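Local coordinates for conserved domain protein (Porphyromonas gingivalis, PDB 3PNN) that probably transfers a sugar unit to form a glycosidic linkage, as a cytoplasmic glycosyltransferase with an alpha/beta/alpha Rossmann-like fold, at residues L51-R56 against K61-K66; E89-P94 against F235-G240; F132-R137 against E265-T270; S228-I233 against S259-V264. All blocks are in the same frame, centred on the assembly; numbering follows the deposited sequence.

Contact 1 of 4, residues L51-R56 against K61-K66; sequences LVFVIR and KEFREK
The ring of Phe63 receives Ile55 over one face and turns its edge to the face of Phe53. Above that face, the methyl carbon CG2 of Ile55 stands 3.6 Å from the Phe63 ring centroid and 11° off the ring normal, a well-centred CH-pi contact. At the rim of Phe63, atom CZ comes within 3.8 Å of Phe53 CD1, while its neighbour CE2 lies over one face of the Phe53 ring, displaced toward the margin. The rings thus make a T-shaped (edge-to-face) pair with planes at 63°. The side chain of Phe63 leaves helix 60-71 with CG anti to the backbone N (chi1 -161°), which carries the ring across to strand 50-55. Ile55 suits its place because both branches are used: besides CG2 over the ring, its CD1 reaches 4.1 Å from Phe63 CB. Phe53 and Ile55, two apart on the strand, share the side facing the helix, whereas Val54 between them points away and packs on Phe9 of strand 7-11. Within this beta-alpha-beta unit, Leu68 of the helix and Leu79 of strand 77-81 also pack against both phenylalanines. Since the touching side chains are buried and wholly apolar, the helix is held to its strand by dispersion and exclusion of water, probably with a small electrostatic gain from the Phe63 edge and the Ile55 methyl meeting ring faces.

Contact 2 of 4, residues E89-P94 against F235-G240; sequences EGFSCP and FLNAHG
Phe91 lays one face of its ring against Leu236 and offers its edge to Asn237, giving up more surface here than any other residue of the pair of segments. Leu236 CB sits 3.7 Å from Phe91 CE1 and off-centre above the ring, a CH-pi contact, and Leu236 CD1 continues over the inner end at 4.0 Å from Phe91 CG. With CB near the rim and CD1 over CG, the branched side chain spans part of the face. At the outer edge, Asn237 OD1 approaches both Phe91 CZ and CE1, at 3.3 Å from CZ. The amide is turned 51° from the ring plane, and its oxygen faces the slightly positive C-H rim, a favourable though weak match. Asn237 CG is anti to its carbonyl carbon (chi1 -80°), which lets the amide swing back from the helix toward the ring. Gly240 is the third main participant. Its carbonyl O is met by Pro94 CG at 3.2 Å, and it is buried without any hydrogen-bonding partner in the model. Glycine fits because the space where a beta carbon would stand is taken by Leu236 O; the bare backbone can then approach the proline. Leu236 also touches Pro88, earlier in the same loop, and Phe235 turns to Trp101 and Phe247. The loop between strand 77-81 and helix 103-108 is thereby laid against the C-terminal end of helix 223-239.

Contact 3 of 4, residues F132-R137 against E265-T270; sequences FEVLAR and EVLDTT
Helix 129-140 rests against the end of strand 263-268 in the alpha/beta/alpha framework, with Val134 and Leu135 meeting Leu267 and Thr269. Val134 is the centre of the contact. Its chi1 of -63° puts CG1 anti to the carbonyl carbon and leaves CG2 between the backbone N and the carbonyl carbon, facing the strand. This CG2 lies 4.0 Å from Leu267 CB and 4.2 Å from Thr269 CB, spanning two residues of segment 265-270. The Leu267 side chain runs antiparallel to that of Val134, and its CD1 comes to rest on the helix backbone, 3.8 Å from Val134 O and 4.1 Å from Leu135 CA. A compact beta-branched valine allows this close approach, while the longer leucine reaches past it to the helix backbone. Asp268, the centre of an inverse gamma turn, points away and forms a salt bridge with Arg155, while its sequence neighbours Leu267 and Thr269 point toward the helix. Thr269 suits a mixed position: its carbon framework packs on Val134, and its buried hydroxyl OG1 is hydrogen-bonded to Asn130 ND2 and Ala271 N. Val152 on the adjoining parallel strand 148-155 also touches Val134. This is the aliphatic helix-on-sheet packing of Rossmann-like alpha/beta proteins.

Contact 4 of 4, residues S228-I233 against S259-V264; sequences SEELFI and SGRASV
Arg261 grips Glu230 end-on with its two terminal nitrogens, one to each carboxylate oxygen, in a bidentate salt bridge. The bond from Arg261 NH1 to Glu230 OE1 is 2.8 Å long and nearly straight, with an N-H...O angle of 165°; it uses the syn lone pair of OE1 and lies close to the guanidinium plane. The partner bond, from Arg261 NH2 to Glu230 OE2, measures 2.9 Å but is more bent, and here the donor arrives from above the carboxylate plane. This asymmetry follows from a twist of 45° between the two flat groups, which prevents both bonds from being ideal at once. The two side chains reach toward each other from their own backbones. Glu230 is extended beyond CG, whereas Arg261 bends at its third torsion (chi3 -68°), directing the guanidinium end to the helix. Behind the arginine, its aliphatic part touches Leu256, and Gly260, with the positive phi that glycine accepts readily, turns the chain out of helix 249-259. Behind the glutamate, the next residue, Leu231, touches Val252 and Asp255 of that helix, consistent with the two helices packing together here. Long, oppositely charged side chains suit these partly exposed positions, since they can meet at a distance from both backbones. Each charge is balanced by the other, which probably favours the ionised form of both; being near solvent, the bridge is likely to contribute modestly to stability and chiefly to orient the two side chains.

In the fold
From the N terminus, contact 1 comes first and stands apart: it closes a short turn between strand 50-55 and the helix that follows, before any other contact opens. Contact 2 opens next at 89-94, and contact 3 at 132-137. Both close much later, at 235-240 and 265-270, so their segments alternate. Contact 4, from 228-233 to 259-264, falls wholly within the span of contact 3 and crosses contact 2. Contacts 2 and 4 share helix 223-239 and touch where Phe91 CZ lies 3.9 Å from Ile233 O. Contact 3 brings helix 129-140 to the end of strand 263-268, contact 4 helix 223-239 to the turn before it, and contact 2 the 89-94 loop to that helix's end.

Contact 1 of 4, residues L51-R56 against K61-K66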
loop_
_atom_site.group_PDB
_atom_site.type_symbol
_atom_site.label_atom_id
_atom_site.label_comp_id
_atom_site.label_asym_id
_atom_site.label_seq_id
_atom_site.Cartn_x
_atom_site.Cartn_y
_atom_site.Cartn_z
ATOM N N LEU A 51 -7.593 -11.356 -6.430
ATOM C CA LEU A 51 -7.297 -10.587 -5.237
ATOM C C LEU A 51 -6.740 -11.484 -4.143
ATOM O O LEU A 51 -7.228 -12.595 -3.912
ATOM C CB LEU A 51 -8.563 -9.937 -4.685
ATOM C CG LEU A 51 -9.508 -9.219 -5.641
ATOM C CD1 LEU A 51 -10.684 -8.651 -4.810
ATOM C CD2 LEU A 51 -8.774 -8.117 -6.393
ATOM N N VAL A 52 -5.727 -10.984 -3.452
ATOM C CA VAL A 52 -5.274 -11.606 -2.218
ATOM C C VAL A 52 -5.321 -10.549 -1.109
ATOM O O VAL A 52 -4.805 -9.436 -1.288
ATOM C CB VAL A 52 -3.833 -12.165 -2.359
ATOM C CG1 VAL A 52 -3.314 -12.683 -1.008
ATOM C CG2 VAL A 52 -3.795 -13.267 -3.421
ATOM N N PHE A 53 -5.956 -10.888 0.016
ATOM C CA PHE A 53 -5.986 -10.006 1.180
ATOM C C PHE A 53 -5.140 -10.609 2.277
ATOM O O PHE A 53 -5.327 -11.776 2.624
ATOM C CB PHE A 53 -7.418 -9.854 1.725
ATOM C CG PHE A 53 -8.373 -9.220 0.741
ATOM C CD1 PHE A 53 -8.501 -7.835 0.680
ATOM C CD2 PHE A 53 -9.122 -10.009 -0.124
ATOM C CE1 PHE A 53 -9.384 -7.236 -0.230
ATOM C CE2 PHE A 53 -10.006 -9.424 -1.048
ATOM C CZ PHE A 53 -10.134 -8.038 -1.097
ATOM N N VAL A 54 -4.221 -9.829 2.838
ATOM C CA VAL A 54 -3.619 -10.257 4.101
ATOM C C VAL A 54 -4.430 -9.641 5.247
ATOM O O VAL A 54 -4.611 -8.425 5.304
ATOM C CB VAL A 54 -2.120 -9.896 4.215
ATOM C CG1 VAL A 54 -1.889 -8.407 3.971
ATOM C CG2 VAL A 54 -1.566 -10.353 5.576
ATOM N N ILE A 55 -4.941 -10.495 6.126
ATOM C CA ILE A 55 -5.713 -10.060 7.285
ATOM C C ILE A 55 -5.152 -10.768 8.519
ATOM O O ILE A 55 -4.063 -11.343 8.459
ATOM C CB ILE A 55 -7.217 -10.393 7.127
ATOM C CG1 ILE A 55 -7.439 -11.904 7.018
ATOM C CG2 ILE A 55 -7.826 -9.671 5.910
ATOM C CD1 ILE A 55 -8.915 -12.303 7.288
ATOM N N ARG A 56 -5.877 -10.722 9.640
ATOM C CA ARG A 56 -5.499 -11.524 10.803
ATOM C C ARG A 56 -6.663 -12.414 11.220
ATOM O O ARG A 56 -7.811 -12.105 10.929
ATOM C CB ARG A 56 -5.020 -10.628 11.953
ATOM C CG ARG A 56 -3.960 -9.637 11.484
ATOM C CD ARG A 56 -3.274 -8.859 12.616
ATOM N NE ARG A 56 -2.335 -7.902 12.028
ATOM C CZ ARG A 56 -2.264 -6.610 12.349
ATOM N NH1 ARG A 56 -3.046 -6.106 13.307
ATOM N NH2 ARG A 56 -1.388 -5.826 11.725
ATOM N N LYS A 61 -13.686 -13.953 10.703
ATOM C CA LYS A 61 -15.115 -14.252 10.556
ATOM C C LYS A 61 -15.874 -13.085 9.934
ATOM O O LYS A 61 -16.636 -13.259 8.975
ATOM C CB LYS A 61 -15.751 -14.655 11.894
ATOM C CG LYS A 61 -17.211 -15.062 11.757
ATOM C CD LYS A 61 -17.832 -15.384 13.117
ATOM C CE LYS A 61 -19.323 -15.660 12.997
ATOM N NZ LYS A 61 -19.930 -16.006 14.320
ATOM N N GLU A 62 -15.683 -11.888 10.479
ATOM C CA GLU A 62 -16.404 -10.739 9.951
ATOM C C GLU A 62 -15.868 -10.322 8.596
ATOM O O GLU A 62 -16.620 -9.819 7.759
ATOM C CB GLU A 62 -16.387 -9.574 10.946
ATOM C CG GLU A 62 -17.068 -9.967 12.266
ATOM C CD GLU A 62 -17.420 -8.790 13.165
ATOM O OE1 GLU A 62 -16.710 -7.766 13.132
ATOM O OE2 GLU A 62 -18.411 -8.903 13.927
ATOM N N PHE A 63 -14.572 -10.524 8.368
ATOM C CA PHE A 63 -14.022 -10.184 7.059
ATOM C C PHE A 63 -14.719 -11.032 5.990
ATOM O O PHE A 63 -15.120 -10.530 4.944
ATOM C CB PHE A 63 -12.501 -10.395 7.000
ATOM C CG PHE A 63 -11.837 -9.649 5.868
ATOM C CD1 PHE A 63 -11.351 -8.361 6.065
ATOM C CD2 PHE A 63 -11.708 -10.231 4.606
ATOM C CE1 PHE A 63 -10.745 -7.654 5.024
ATOM C CE2 PHE A 63 -11.105 -9.534 3.555
ATOM C CZ PHE A 63 -10.621 -8.249 3.768
ATOM N N ARG A 64 -14.864 -12.324 6.267
ATOM C CA ARG A 64 -15.530 -13.211 5.323
ATOM C C ARG A 64 -16.992 -12.796 5.146
ATOM O O ARG A 64 -17.499 -12.753 4.032
ATOM C CB ARG A 64 -15.442 -14.665 5.791
ATOM C CG ARG A 64 -14.016 -15.265 5.765
ATOM C CD ARG A 64 -14.038 -16.699 6.312
ATOM N NE ARG A 64 -12.729 -17.353 6.271
ATOM C CZ ARG A 64 -12.228 -17.943 5.192
ATOM N NH1 ARG A 64 -12.922 -17.934 4.059
ATOM N NH2 ARG A 64 -11.030 -18.527 5.238
ATOM N N GLU A 65 -17.660 -12.470 6.248
ATOM C CA GLU A 65 -19.087 -12.136 6.198
ATOM C C GLU A 65 -19.384 -10.824 5.480
ATOM O O GLU A 65 -20.314 -10.736 4.676
ATOM C CB GLU A 65 -19.660 -12.031 7.617
ATOM C CG GLU A 65 -19.783 -13.335 8.366
ATOM C CD GLU A 65 -20.287 -13.126 9.788
ATOM O OE1 GLU A 65 -20.595 -11.964 10.148
ATOM O OE2 GLU A 65 -20.369 -14.118 10.543
ATOM N N LYS A 66 -18.606 -9.797 5.794
ATOM C CA LYS A 66 -18.943 -8.441 5.374
ATOM C C LYS A 66 -18.162 -7.978 4.151
ATOM O O LYS A 66 -18.606 -7.081 3.442
ATOM C CB LYS A 66 -18.686 -7.449 6.522
ATOM C CG LYS A 66 -19.651 -7.554 7.720
ATOM C CD LYS A 66 -19.236 -6.553 8.803
ATOM C CE LYS A 66 -20.376 -6.216 9.759
ATOM N NZ LYS A 66 -20.790 -7.386 10.563
#

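Contact 2 of 4, residues E89-P94 against F235-G240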
loop_
_atom_site.group_PDB
_atom_site.type_symbol
_atom_site.label_atom_id
_atom_site.label_comp_id
_atom_site.label_asym_id
_atom_site.label_seq_id
_atom_site.Cartn_x
_atom_site.Cartn_y
_atom_site.Cartn_z
ATOM N N GLU A 89 12.275 -19.852 9.974
ATOM C CA GLU A 89 12.726 -20.979 10.774
ATOM C C GLU A 89 13.945 -20.569 11.595
ATOM O O GLU A 89 14.900 -20.007 11.060
ATOM C CB GLU A 89 13.061 -22.166 9.870
ATOM C CG GLU A 89 13.037 -23.518 10.569
ATOM C CD GLU A 89 13.296 -24.673 9.614
ATOM O OE1 GLU A 89 13.752 -24.416 8.479
ATOM O OE2 GLU A 89 13.044 -25.836 9.999
ATOM N N GLY A 90 13.900 -20.831 12.897
ATOM C CA GLY A 90 15.014 -20.510 13.774
ATOM C C GLY A 90 14.745 -19.329 14.689
ATOM O O GLY A 90 15.432 -19.142 15.695
ATOM N N PHE A 91 13.744 -18.526 14.339
ATOM C CA PHE A 91 13.379 -17.363 15.138
ATOM C C PHE A 91 12.101 -17.613 15.927
ATOM O O PHE A 91 11.158 -18.231 15.430
ATOM C CB PHE A 91 13.195 -16.129 14.247
ATOM C CG PHE A 91 14.484 -15.540 13.743
ATOM C CD1 PHE A 91 15.220 -14.672 14.533
ATOM C CD2 PHE A 91 14.956 -15.846 12.478
ATOM C CE1 PHE A 91 16.408 -14.123 14.071
ATOM C CE2 PHE A 91 16.144 -15.298 12.010
ATOM C CZ PHE A 91 16.868 -14.439 12.808
ATOM N N SER A 92 12.075 -17.126 17.160
ATOM C CA SER A 92 10.865 -17.167 17.966
ATOM C C SER A 92 10.411 -15.750 18.277
ATOM O O SER A 92 11.222 -14.825 18.317
ATOM C CB SER A 92 11.103 -17.941 19.265
ATOM O OG SER A 92 11.307 -19.316 18.998
ATOM N N CYS A 93 9.111 -15.583 18.488
ATOM C CA CYS A 93 8.561 -14.288 18.860
ATOM C C CYS A 93 8.809 -14.004 20.342
ATOM O O CYS A 93 8.425 -14.803 21.199
ATOM C CB CYS A 93 7.062 -14.252 18.563
ATOM S SG CYS A 93 6.312 -12.654 18.845
ATOM N N PRO A 94 9.449 -12.862 20.647
ATOM C CA PRO A 94 9.761 -12.474 22.031
ATOM C C PRO A 94 8.531 -12.517 22.939
ATOM O O PRO A 94 7.404 -12.341 22.473
ATOM C CB PRO A 94 10.262 -11.036 21.886
ATOM C CG PRO A 94 10.792 -10.964 20.493
ATOM C CD PRO A 94 9.923 -11.867 19.669
ATOM N N PHE A 235 16.775 -7.964 9.911
ATOM C CA PHE A 235 15.970 -7.125 10.787
ATOM C C PHE A 235 15.740 -7.771 12.145
ATOM O O PHE A 235 15.982 -7.149 13.182
ATOM C CB PHE A 235 14.631 -6.820 10.122
ATOM C CG PHE A 235 13.614 -6.232 11.059
ATOM C CD1 PHE A 235 13.582 -4.867 11.299
ATOM C CD2 PHE A 235 12.696 -7.046 11.701
ATOM C CE1 PHE A 235 12.637 -4.322 12.159
ATOM C CE2 PHE A 235 11.755 -6.511 12.565
ATOM C CZ PHE A 235 11.722 -5.148 12.793
ATOM N N LEU A 236 15.270 -9.016 12.146
ATOM C CA LEU A 236 15.062 -9.750 13.397
ATOM C C LEU A 236 16.338 -9.852 14.228
ATOM O O LEU A 236 16.316 -9.710 15.457
ATOM C CB LEU A 236 14.499 -11.142 13.111
ATOM C CG LEU A 236 13.090 -11.109 12.501
ATOM C CD1 LEU A 236 12.704 -12.454 11.906
ATOM C CD2 LEU A 236 12.076 -10.667 13.546
ATOM N N ASN A 237 17.455 -10.109 13.564
ATOM C CA ASN A 237 18.728 -10.176 14.267
ATOM C C ASN A 237 19.109 -8.858 14.940
ATOM O O ASN A 237 19.687 -8.860 16.019
ATOM C CB ASN A 237 19.844 -10.645 13.331
ATOM C CG ASN A 237 19.844 -12.146 13.142
ATOM O OD1 ASN A 237 19.488 -12.894 14.055
ATOM N ND2 ASN A 237 20.243 -12.598 11.960
ATOM N N ALA A 238 18.777 -7.739 14.305
ATOM C CA ALA A 238 19.195 -6.431 14.798
ATOM C C ALA A 238 18.189 -5.795 15.753
ATOM O O ALA A 238 18.579 -5.130 16.717
ATOM C CB ALA A 238 19.477 -5.494 13.638
ATOM N N HIS A 239 16.904 -6.017 15.493
ATOM C CA HIS A 239 15.837 -5.301 16.187
ATOM C C HIS A 239 14.725 -6.227 16.669
ATOM O O HIS A 239 13.672 -5.765 17.113
ATOM C CB HIS A 239 15.234 -4.229 15.266
ATOM C CG HIS A 239 16.257 -3.406 14.548
ATOM N ND1 HIS A 239 17.053 -2.481 15.189
ATOM C CD2 HIS A 239 16.621 -3.372 13.243
ATOM C CE1 HIS A 239 17.861 -1.913 14.312
ATOM N NE2 HIS A 239 17.620 -2.438 13.123
ATOM N N GLY A 240 14.956 -7.531 16.582
ATOM C CA GLY A 240 13.928 -8.503 16.915
ATOM C C GLY A 240 13.478 -8.484 18.368
ATOM O O GLY A 240 12.351 -8.869 18.680
#

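Contact 3 of 4, residues F132-R137 against E265-T270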
loop_
_atom_site.group_PDB
_atom_site.type_symbol
_atom_site.label_atom_id
_atom_site.label_comp_id
_atom_site.label_asym_id
_atom_site.label_seq_id
_atom_site.Cartn_x
_atom_site.Cartn_y
_atom_site.Cartn_z
ATOM N N PHE A 132 -4.310 2.152 -11.236
ATOM C CA PHE A 132 -4.439 0.733 -11.589
ATOM C C PHE A 132 -4.098 0.434 -13.042
ATOM O O PHE A 132 -3.518 -0.615 -13.341
ATOM C CB PHE A 132 -5.840 0.215 -11.241
ATOM C CG PHE A 132 -6.114 0.238 -9.776
ATOM C CD1 PHE A 132 -5.693 -0.810 -8.970
ATOM C CD2 PHE A 132 -6.717 1.344 -9.186
ATOM C CE1 PHE A 132 -5.913 -0.786 -7.606
ATOM C CE2 PHE A 132 -6.945 1.378 -7.824
ATOM C CZ PHE A 132 -6.538 0.310 -7.024
ATOM N N GLU A 133 -4.456 1.334 -13.958
ATOM C CA GLU A 133 -4.154 1.104 -15.376
ATOM C C GLU A 133 -2.663 1.080 -15.689
ATOM O O GLU A 133 -2.187 0.176 -16.380
ATOM C CB GLU A 133 -4.856 2.141 -16.275
ATOM C CG GLU A 133 -6.388 2.009 -16.224
ATOM C CD GLU A 133 -7.098 3.118 -16.998
ATOM O OE1 GLU A 133 -6.601 4.268 -17.024
ATOM O OE2 GLU A 133 -8.161 2.830 -17.574
ATOM N N VAL A 134 -1.914 2.064 -15.201
ATOM C CA VAL A 134 -0.479 2.071 -15.510
ATOM C C VAL A 134 0.218 0.904 -14.811
ATOM O O VAL A 134 1.160 0.306 -15.348
ATOM C CB VAL A 134 0.217 3.409 -15.137
ATOM C CG1 VAL A 134 -0.377 4.564 -15.974
ATOM C CG2 VAL A 134 0.118 3.688 -13.634
ATOM N N LEU A 135 -0.263 0.562 -13.621
ATOM C CA LEU A 135 0.363 -0.523 -12.852
ATOM C C LEU A 135 0.138 -1.885 -13.503
ATOM O O LEU A 135 1.075 -2.692 -13.655
ATOM C CB LEU A 135 -0.168 -0.520 -11.417
ATOM C CG LEU A 135 0.450 -1.479 -10.392
ATOM C CD1 LEU A 135 1.960 -1.345 -10.381
ATOM C CD2 LEU A 135 -0.154 -1.128 -9.036
ATOM N N ALA A 136 -1.105 -2.149 -13.888
ATOM C CA ALA A 136 -1.407 -3.405 -14.554
ATOM C C ALA A 136 -0.591 -3.537 -15.844
ATOM O O ALA A 136 -0.039 -4.600 -16.143
ATOM C CB ALA A 136 -2.912 -3.509 -14.848
ATOM N N ARG A 137 -0.522 -2.461 -16.625
ATOM C CA ARG A 137 0.225 -2.519 -17.873
ATOM C C ARG A 137 1.696 -2.873 -17.620
ATOM O O ARG A 137 2.276 -3.701 -18.323
ATOM C CB ARG A 137 0.132 -1.198 -18.641
ATOM C CG ARG A 137 0.865 -1.254 -19.972
ATOM C CD ARG A 137 0.628 -0.010 -20.813
ATOM N NE ARG A 137 1.176 1.199 -20.204
ATOM C CZ ARG A 137 1.122 2.400 -20.784
ATOM N NH1 ARG A 137 0.556 2.533 -21.976
ATOM N NH2 ARG A 137 1.645 3.460 -20.193
ATOM N N GLU A 265 10.883 1.283 -11.545
ATOM C CA GLU A 265 10.429 2.367 -12.417
ATOM C C GLU A 265 9.285 3.109 -11.742
ATOM O O GLU A 265 8.339 2.491 -11.241
ATOM C CB GLU A 265 9.974 1.854 -13.795
ATOM C CG GLU A 265 9.374 2.997 -14.652
ATOM C CD GLU A 265 8.882 2.560 -16.037
ATOM O OE1 GLU A 265 8.907 1.353 -16.351
ATOM O OE2 GLU A 265 8.469 3.442 -16.821
ATOM N N VAL A 266 9.361 4.436 -11.736
ATOM C CA VAL A 266 8.304 5.252 -11.146
ATOM C C VAL A 266 7.302 5.649 -12.237
ATOM O O VAL A 266 7.666 6.319 -13.209
ATOM C CB VAL A 266 8.861 6.523 -10.467
ATOM C CG1 VAL A 266 7.710 7.371 -9.882
ATOM C CG2 VAL A 266 9.855 6.150 -9.374
ATOM N N LEU A 267 6.053 5.221 -12.083
ATOM C CA LEU A 267 5.030 5.454 -13.100
ATOM C C LEU A 267 4.257 6.708 -12.724
ATOM O O LEU A 267 3.619 6.754 -11.683
ATOM C CB LEU A 267 4.088 4.248 -13.185
ATOM C CG LEU A 267 4.800 2.893 -13.345
ATOM C CD1 LEU A 267 3.823 1.737 -13.102
ATOM C CD2 LEU A 267 5.429 2.766 -14.736
ATOM N N ASP A 268 4.323 7.732 -13.570
ATOM C CA ASP A 268 3.704 9.018 -13.239
ATOM C C ASP A 268 2.228 9.062 -13.649
ATOM O O ASP A 268 1.888 9.610 -14.693
ATOM C CB ASP A 268 4.483 10.167 -13.907
ATOM C CG ASP A 268 4.106 11.549 -13.350
ATOM O OD1 ASP A 268 3.305 11.627 -12.388
ATOM O OD2 ASP A 268 4.626 12.563 -13.875
ATOM N N THR A 269 1.354 8.508 -12.822
ATOM C CA THR A 269 -0.070 8.436 -13.172
ATOM C C THR A 269 -0.720 9.810 -13.235
ATOM O O THR A 269 -0.262 10.752 -12.588
ATOM C CB THR A 269 -0.850 7.548 -12.160
ATOM O OG1 THR A 269 -2.228 7.475 -12.546
ATOM C CG2 THR A 269 -0.760 8.131 -10.749
ATOM N N THR A 270 -1.789 9.928 -14.022
ATOM C CA THR A 270 -2.632 11.129 -14.002
ATOM C C THR A 270 -3.697 11.040 -12.906
ATOM O O THR A 270 -4.422 12.003 -12.654
ATOM C CB THR A 270 -3.353 11.344 -15.354
ATOM O OG1 THR A 270 -4.008 10.129 -15.749
ATOM C CG2 THR A 270 -2.344 11.768 -16.435
#

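Contact 4 of 4, residues S228-I233 against S259-V264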
loop_
_atom_site.group_PDB
_atom_site.type_symbol
_atom_site.label_atom_id
_atom_site.label_comp_id
_atom_site.label_asym_id
_atom_site.label_seq_id
_atom_site.Cartn_x
_atom_site.Cartn_y
_atom_site.Cartn_z
ATOM N N SER A 228 12.906 -10.085 0.544
ATOM C CA SER A 228 12.310 -9.609 1.798
ATOM C C SER A 228 12.614 -10.554 2.940
ATOM O O SER A 228 12.819 -10.119 4.071
ATOM C CB SER A 228 10.790 -9.476 1.696
ATOM O OG SER A 228 10.401 -8.470 0.769
ATOM N N GLU A 229 12.587 -11.855 2.671
ATOM C CA GLU A 229 12.916 -12.825 3.730
ATOM C C GLU A 229 14.370 -12.658 4.181
ATOM O O GLU A 229 14.690 -12.731 5.374
ATOM C CB GLU A 229 12.664 -14.253 3.249
ATOM C CG GLU A 229 13.180 -15.346 4.180
ATOM C CD GLU A 229 12.127 -15.854 5.150
ATOM O OE1 GLU A 229 11.096 -15.167 5.339
ATOM O OE2 GLU A 229 12.332 -16.948 5.723
ATOM N N GLU A 230 15.257 -12.424 3.224
ATOM C CA GLU A 230 16.661 -12.204 3.553
ATOM C C GLU A 230 16.826 -10.997 4.489
ATOM O O GLU A 230 17.529 -11.078 5.495
ATOM C CB GLU A 230 17.491 -12.012 2.280
ATOM C CG GLU A 230 18.906 -11.521 2.534
ATOM C CD GLU A 230 19.533 -10.898 1.296
ATOM O OE1 GLU A 230 19.201 -11.345 0.175
ATOM O OE2 GLU A 230 20.350 -9.959 1.448
ATOM N N LEU A 231 16.175 -9.887 4.150
ATOM C CA LEU A 231 16.279 -8.662 4.935
ATOM C C LEU A 231 15.514 -8.767 6.251
ATOM O O LEU A 231 15.873 -8.131 7.242
ATOM C CB LEU A 231 15.791 -7.464 4.116
ATOM C CG LEU A 231 16.739 -7.102 2.969
ATOM C CD1 LEU A 231 16.180 -5.975 2.118
ATOM C CD2 LEU A 231 18.097 -6.733 3.531
ATOM N N PHE A 232 14.456 -9.572 6.261
ATOM C CA PHE A 232 13.719 -9.806 7.512
ATOM C C PHE A 232 14.586 -10.509 8.549
ATOM O O PHE A 232 14.577 -10.152 9.739
ATOM C CB PHE A 232 12.441 -10.615 7.248
ATOM C CG PHE A 232 11.446 -10.571 8.388
ATOM C CD1 PHE A 232 11.248 -9.402 9.107
ATOM C CD2 PHE A 232 10.686 -11.693 8.715
ATOM C CE1 PHE A 232 10.307 -9.352 10.147
ATOM C CE2 PHE A 232 9.753 -11.654 9.753
ATOM C CZ PHE A 232 9.564 -10.482 10.470
ATOM N N ILE A 233 15.321 -11.529 8.113
ATOM C CA ILE A 233 16.280 -12.191 8.995
ATOM C C ILE A 233 17.250 -11.165 9.581
ATOM O O ILE A 233 17.529 -11.180 10.784
ATOM C CB ILE A 233 17.047 -13.332 8.267
ATOM C CG1 ILE A 233 16.100 -14.519 8.044
ATOM C CG2 ILE A 233 18.296 -13.766 9.065
ATOM C CD1 ILE A 233 16.582 -15.504 6.998
ATOM N N SER A 259 21.765 -1.376 -3.326
ATOM C CA SER A 259 22.739 -2.425 -3.617
ATOM C C SER A 259 22.811 -2.724 -5.128
ATOM O O SER A 259 23.751 -3.372 -5.607
ATOM C CB SER A 259 22.363 -3.692 -2.862
ATOM O OG SER A 259 21.166 -4.208 -3.411
ATOM N N GLY A 260 21.825 -2.247 -5.877
ATOM C CA GLY A 260 21.737 -2.548 -7.299
ATOM C C GLY A 260 21.000 -3.842 -7.647
ATOM O O GLY A 260 20.876 -4.183 -8.825
ATOM N N ARG A 261 20.515 -4.573 -6.643
ATOM C CA ARG A 261 19.791 -5.825 -6.907
ATOM C C ARG A 261 18.399 -5.630 -7.485
ATOM O O ARG A 261 17.846 -6.546 -8.087
ATOM C CB ARG A 261 19.718 -6.718 -5.664
ATOM C CG ARG A 261 21.068 -7.315 -5.298
ATOM C CD ARG A 261 20.948 -8.400 -4.245
ATOM N NE ARG A 261 20.528 -7.874 -2.946
ATOM C CZ ARG A 261 20.216 -8.641 -1.901
ATOM N NH1 ARG A 261 20.278 -9.967 -2.005
ATOM N NH2 ARG A 261 19.840 -8.087 -0.754
ATOM N N ALA A 262 17.826 -4.447 -7.293
ATOM C CA ALA A 262 16.533 -4.144 -7.900
ATOM C C ALA A 262 16.537 -2.760 -8.521
ATOM O O ALA A 262 17.294 -1.876 -8.110
ATOM C CB ALA A 262 15.417 -4.250 -6.883
ATOM N N SER A 263 15.704 -2.596 -9.535
ATOM C CA SER A 263 15.441 -1.284 -10.093
ATOM C C SER A 263 13.943 -1.094 -10.036
ATOM O O SER A 263 13.181 -2.056 -10.162
ATOM C CB SER A 263 15.946 -1.187 -11.535
ATOM O OG SER A 263 15.319 -2.158 -12.348
ATOM N N VAL A 264 13.513 0.141 -9.817
ATOM C CA VAL A 264 12.097 0.405 -9.624
ATOM C C VAL A 264 11.734 1.548 -10.560
ATOM O O VAL A 264 12.241 2.654 -10.403
ATOM C CB VAL A 264 11.784 0.814 -8.161
ATOM C CG1 VAL A 264 10.289 1.142 -8.004
ATOM C CG2 VAL A 264 12.207 -0.300 -7.171
#